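CalG4 (Micromonospora echinospora, PDB 3IA7) belongs to the GT-B structural class, its chain folded into two Rossmann-like domains that each carry a parallel beta sheet. Local coordinates at residues Thr39-Ala44 / Val54-Ser59. Numbering follows the deposited sequence.
Sequences TTPLFA and VVLYKS. With CA (calcium ion), chain C.
Thr39 and Leu56 pair as parallel bridge partners, and both backbone hydrogen bonds between the segments use Thr39: its N donates to Val55 O at 3.0 Å, while its O accepts from Tyr57 N at 2.9 Å. The same carbonyl oxygen also takes a CA-H...O contact from Leu56 CA, so one acceptor meets the last residue of the strand, Leu56, and the first residue after it, Tyr57.

On the side of Thr39 CG2 and Leu56, small apolar groups pack between strand 53-56 and helix 41-49. Val54 CG1, anti to its backbone N (chi1 164°), reaches Thr39 CG2 at 3.8 Å and also touches Ala44 CB. Leu56 CD2 lies 4.1 Å from Ala44 CB and 4.0 Å from Pro41 CG. The single methyl of alanine lets the first turn of the helix sit close to the strand, and Pro41 fits that first turn, where the pattern asks for no N-H donor, so its missing hydrogen costs nothing.

Past the strand end, Thr40 CG2 stands over one face of the Tyr57 ring in a CH-pi contact, 3.9 Å from the centroid and offset toward the rim. A chi1 of 86° brings the ring CG between backbone N and carbonyl carbon, and CD2 and CE2 of the ring lie against the carbonyl group of Thr39. Threonine serves two ends here: its methyl meets the ring, while OG1 bonds to Gln13. Tyr57 OH and Ser59 OG both bond to Glu86.

Calcium is held by Leu42 O at 2.3 Å, two waters, Glu46, and Gln225 and His297 of the second subunit; water 1 also donates to Pro41 O. The ion thus links this helix to the second subunit, while strand 34-39, helix 41-49 and strand 53-56 form a beta-alpha-beta crossover at the edge of a Rossmann-like GT-B domain.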
ATOM      1  N   THR A  39     -13.430   9.115 -14.114  1.00  9.01           N
ATOM      2  CA  THR A  39     -12.833  10.017 -13.153  1.00  9.36           C
ATOM      3  C   THR A  39     -12.435  11.348 -13.801  1.00  9.62           C
ATOM      4  O   THR A  39     -12.771  11.596 -14.955  1.00  9.80           O
ATOM      5  CB  THR A  39     -11.627   9.368 -12.402  1.00 10.63           C
ATOM      6  OG1 THR A  39     -11.298  10.184 -11.261  1.00 12.70           O
ATOM      7  CG2 THR A  39     -10.387   9.178 -13.402  1.00 11.71           C
ATOM      8  N   THR A  40     -11.791  12.230 -13.041  1.00  8.99           N
ATOM      9  CA  THR A  40     -11.382  13.516 -13.564  1.00  9.79           C
ATOM     10  C   THR A  40      -9.881  13.501 -13.861  1.00  9.17           C
ATOM     11  O   THR A  40      -9.192  12.561 -13.450  1.00  9.01           O
ATOM     12  CB  THR A  40     -11.664  14.644 -12.541  1.00 10.44           C
ATOM     13  OG1 THR A  40     -10.926  14.413 -11.318  1.00  9.03           O
ATOM     14  CG2 THR A  40     -13.151  14.795 -12.281  1.00 10.86           C
ATOM     15  N   PRO A  41      -9.380  14.520 -14.575  1.00  9.97           N
ATOM     16  CA  PRO A  41      -7.961  14.509 -14.826  1.00 11.58           C
ATOM     17  C   PRO A  41      -7.124  14.402 -13.536  1.00 11.14           C
ATOM     18  O   PRO A  41      -6.050  13.807 -13.540  1.00 11.23           O
ATOM     19  CB  PRO A  41      -7.750  15.829 -15.540  1.00 11.73           C
ATOM     20  CG  PRO A  41      -9.031  15.937 -16.406  1.00 12.25           C
ATOM     21  CD  PRO A  41     -10.055  15.612 -15.335  1.00 10.75           C
ATOM     22  N   LEU A  42      -7.639  14.982 -12.448  1.00 10.02           N
ATOM     23  CA  LEU A  42      -6.918  14.988 -11.155  1.00 11.04           C
ATOM     24  C   LEU A  42      -6.552  13.585 -10.647  1.00  9.28           C
ATOM     25  O   LEU A  42      -5.562  13.402  -9.947  1.00 10.35           O
ATOM     26  CB  LEU A  42      -7.751  15.727 -10.082  1.00 11.53           C
ATOM     27  CG  LEU A  42      -7.134  15.954  -8.683  1.00 10.56           C
ATOM     28  CD1 LEU A  42      -5.739  16.606  -8.724  1.00 11.91           C
ATOM     29  CD2 LEU A  42      -8.140  16.789  -7.828  1.00 12.57           C
ATOM     30  N   PHE A  43      -7.397  12.618 -10.925  1.00  8.81           N
ATOM     31  CA  PHE A  43      -7.121  11.242 -10.531  1.00  9.10           C
ATOM     32  C   PHE A  43      -6.845  10.250 -11.641  1.00  8.68           C
ATOM     33  O   PHE A  43      -6.691   9.055 -11.335  1.00  7.99           O
ATOM     34  CB  PHE A  43      -8.290  10.733  -9.698  1.00  9.25           C
ATOM     35  CG  PHE A  43      -8.385  11.471  -8.417  1.00 12.26           C
ATOM     36  CD1 PHE A  43      -7.555  11.131  -7.341  1.00 14.05           C
ATOM     37  CD2 PHE A  43      -9.193  12.616  -8.331  1.00 13.76           C
ATOM     38  CE1 PHE A  43      -7.577  11.835  -6.145  1.00 12.45           C
ATOM     39  CE2 PHE A  43      -9.248  13.347  -7.133  1.00 16.81           C
ATOM     40  CZ  PHE A  43      -8.418  12.955  -6.029  1.00 15.67           C
ATOM     41  N   ALA A  44      -6.758  10.749 -12.892  1.00  8.68           N
ATOM     42  CA  ALA A  44      -6.606   9.897 -14.073  1.00  8.17           C
ATOM     43  C   ALA A  44      -5.295   9.080 -13.987  1.00  9.45           C
ATOM     44  O   ALA A  44      -5.257   7.880 -14.331  1.00  8.82           O
ATOM     45  CB  ALA A  44      -6.631  10.780 -15.354  1.00  8.93           C
ATOM     46  N   VAL A  54      -9.183   5.079 -18.570  1.00 10.16           N
ATOM     47  CA  VAL A  54      -9.927   6.205 -17.965  1.00 10.80           C
ATOM     48  C   VAL A  54     -10.928   6.803 -18.982  1.00 10.01           C
ATOM     49  O   VAL A  54     -10.599   6.980 -20.164  1.00  8.50           O
ATOM     50  CB  VAL A  54      -8.957   7.264 -17.416  1.00 12.17           C
ATOM     51  CG1 VAL A  54      -9.642   8.665 -17.123  1.00 13.05           C
ATOM     52  CG2 VAL A  54      -8.282   6.758 -16.128  1.00 13.60           C
ATOM     53  N   VAL A  55     -12.122   7.098 -18.491  1.00  7.88           N
ATOM     54  CA  VAL A  55     -13.114   7.917 -19.171  1.00  8.20           C
ATOM     55  C   VAL A  55     -13.191   9.192 -18.326  1.00  9.26           C
ATOM     56  O   VAL A  55     -13.582   9.150 -17.133  1.00  9.27           O
ATOM     57  CB  VAL A  55     -14.497   7.227 -19.192  1.00  7.31           C
ATOM     58  CG1 VAL A  55     -15.625   8.275 -19.603  1.00  7.23           C
ATOM     59  CG2 VAL A  55     -14.472   6.020 -20.162  1.00 10.18           C
ATOM     60  N   LEU A  56     -12.803  10.322 -18.910  1.00  6.98           N
ATOM     61  CA  LEU A  56     -12.836  11.599 -18.142  1.00  8.56           C
ATOM     62  C   LEU A  56     -14.222  12.224 -18.085  1.00  8.71           C
ATOM     63  O   LEU A  56     -14.996  12.159 -19.072  1.00  7.88           O
ATOM     64  CB  LEU A  56     -11.900  12.652 -18.778  1.00  8.91           C
ATOM     65  CG  LEU A  56     -10.425  12.255 -18.821  1.00  9.79           C
ATOM     66  CD1 LEU A  56      -9.670  13.326 -19.631  1.00 13.97           C
ATOM     67  CD2 LEU A  56      -9.894  12.156 -17.414  1.00 11.95           C
ATOM     68  N   TYR A  57     -14.526  12.826 -16.932  1.00  8.39           N
ATOM     69  CA  TYR A  57     -15.685  13.692 -16.818  1.00 10.67           C
ATOM     70  C   TYR A  57     -15.207  15.018 -16.206  1.00 11.14           C
ATOM     71  O   TYR A  57     -14.118  15.100 -15.600  1.00 10.44           O
ATOM     72  CB  TYR A  57     -16.820  12.985 -16.002  1.00  9.46           C
ATOM     73  CG  TYR A  57     -16.730  13.132 -14.477  1.00  9.89           C
ATOM     74  CD1 TYR A  57     -17.440  14.155 -13.806  1.00  7.33           C
ATOM     75  CD2 TYR A  57     -15.907  12.288 -13.710  1.00 10.39           C
ATOM     76  CE1 TYR A  57     -17.368  14.283 -12.402  1.00  8.41           C
ATOM     77  CE2 TYR A  57     -15.859  12.418 -12.316  1.00 10.53           C
ATOM     78  CZ  TYR A  57     -16.600  13.405 -11.681  1.00  9.27           C
ATOM     79  OH  TYR A  57     -16.502  13.578 -10.296  1.00 10.54           O
ATOM     80  N   LYS A  58     -16.041  16.040 -16.390  1.00 11.41           N
ATOM     81  CA  LYS A  58     -15.825  17.355 -15.861  1.00 13.20           C
ATOM     82  C   LYS A  58     -16.664  17.517 -14.597  1.00 12.41           C
ATOM     83  O   LYS A  58     -17.896  17.438 -14.629  1.00 10.96           O
ATOM     84  CB  LYS A  58     -16.257  18.395 -16.890  1.00 13.68           C
ATOM     85  CG  LYS A  58     -16.342  19.813 -16.310  1.00 18.22           C
ATOM     86  CD  LYS A  58     -14.979  20.442 -16.230  1.00 21.32           C
ATOM     87  CE  LYS A  58     -15.098  21.957 -15.929  1.00 22.31           C
ATOM     88  NZ  LYS A  58     -13.709  22.460 -15.616  1.00 25.29           N
ATOM     89  N   SER A  59     -15.972  17.727 -13.489  1.00 12.58           N
ATOM     90  CA  SER A  59     -16.641  17.879 -12.202  1.00 12.56           C
ATOM     91  C   SER A  59     -17.257  19.221 -12.000  1.00 13.48           C
ATOM     92  O   SER A  59     -16.616  20.267 -12.256  1.00 12.90           O
ATOM     93  CB  SER A  59     -15.660  17.609 -11.053  1.00 12.55           C
ATOM     94  OG  SER A  59     -16.300  17.628  -9.803  1.00 13.92           O
TER
HETATM   95 CA    CA C 402      -3.323  13.051 -10.166  1.00 20.27          CA
HETATM   96  O   HOH W   1      -3.850  12.629 -12.500  1.00 18.68           O
HETATM   97  O   HOH W   2      -2.934  15.229 -11.166  1.00 18.80           O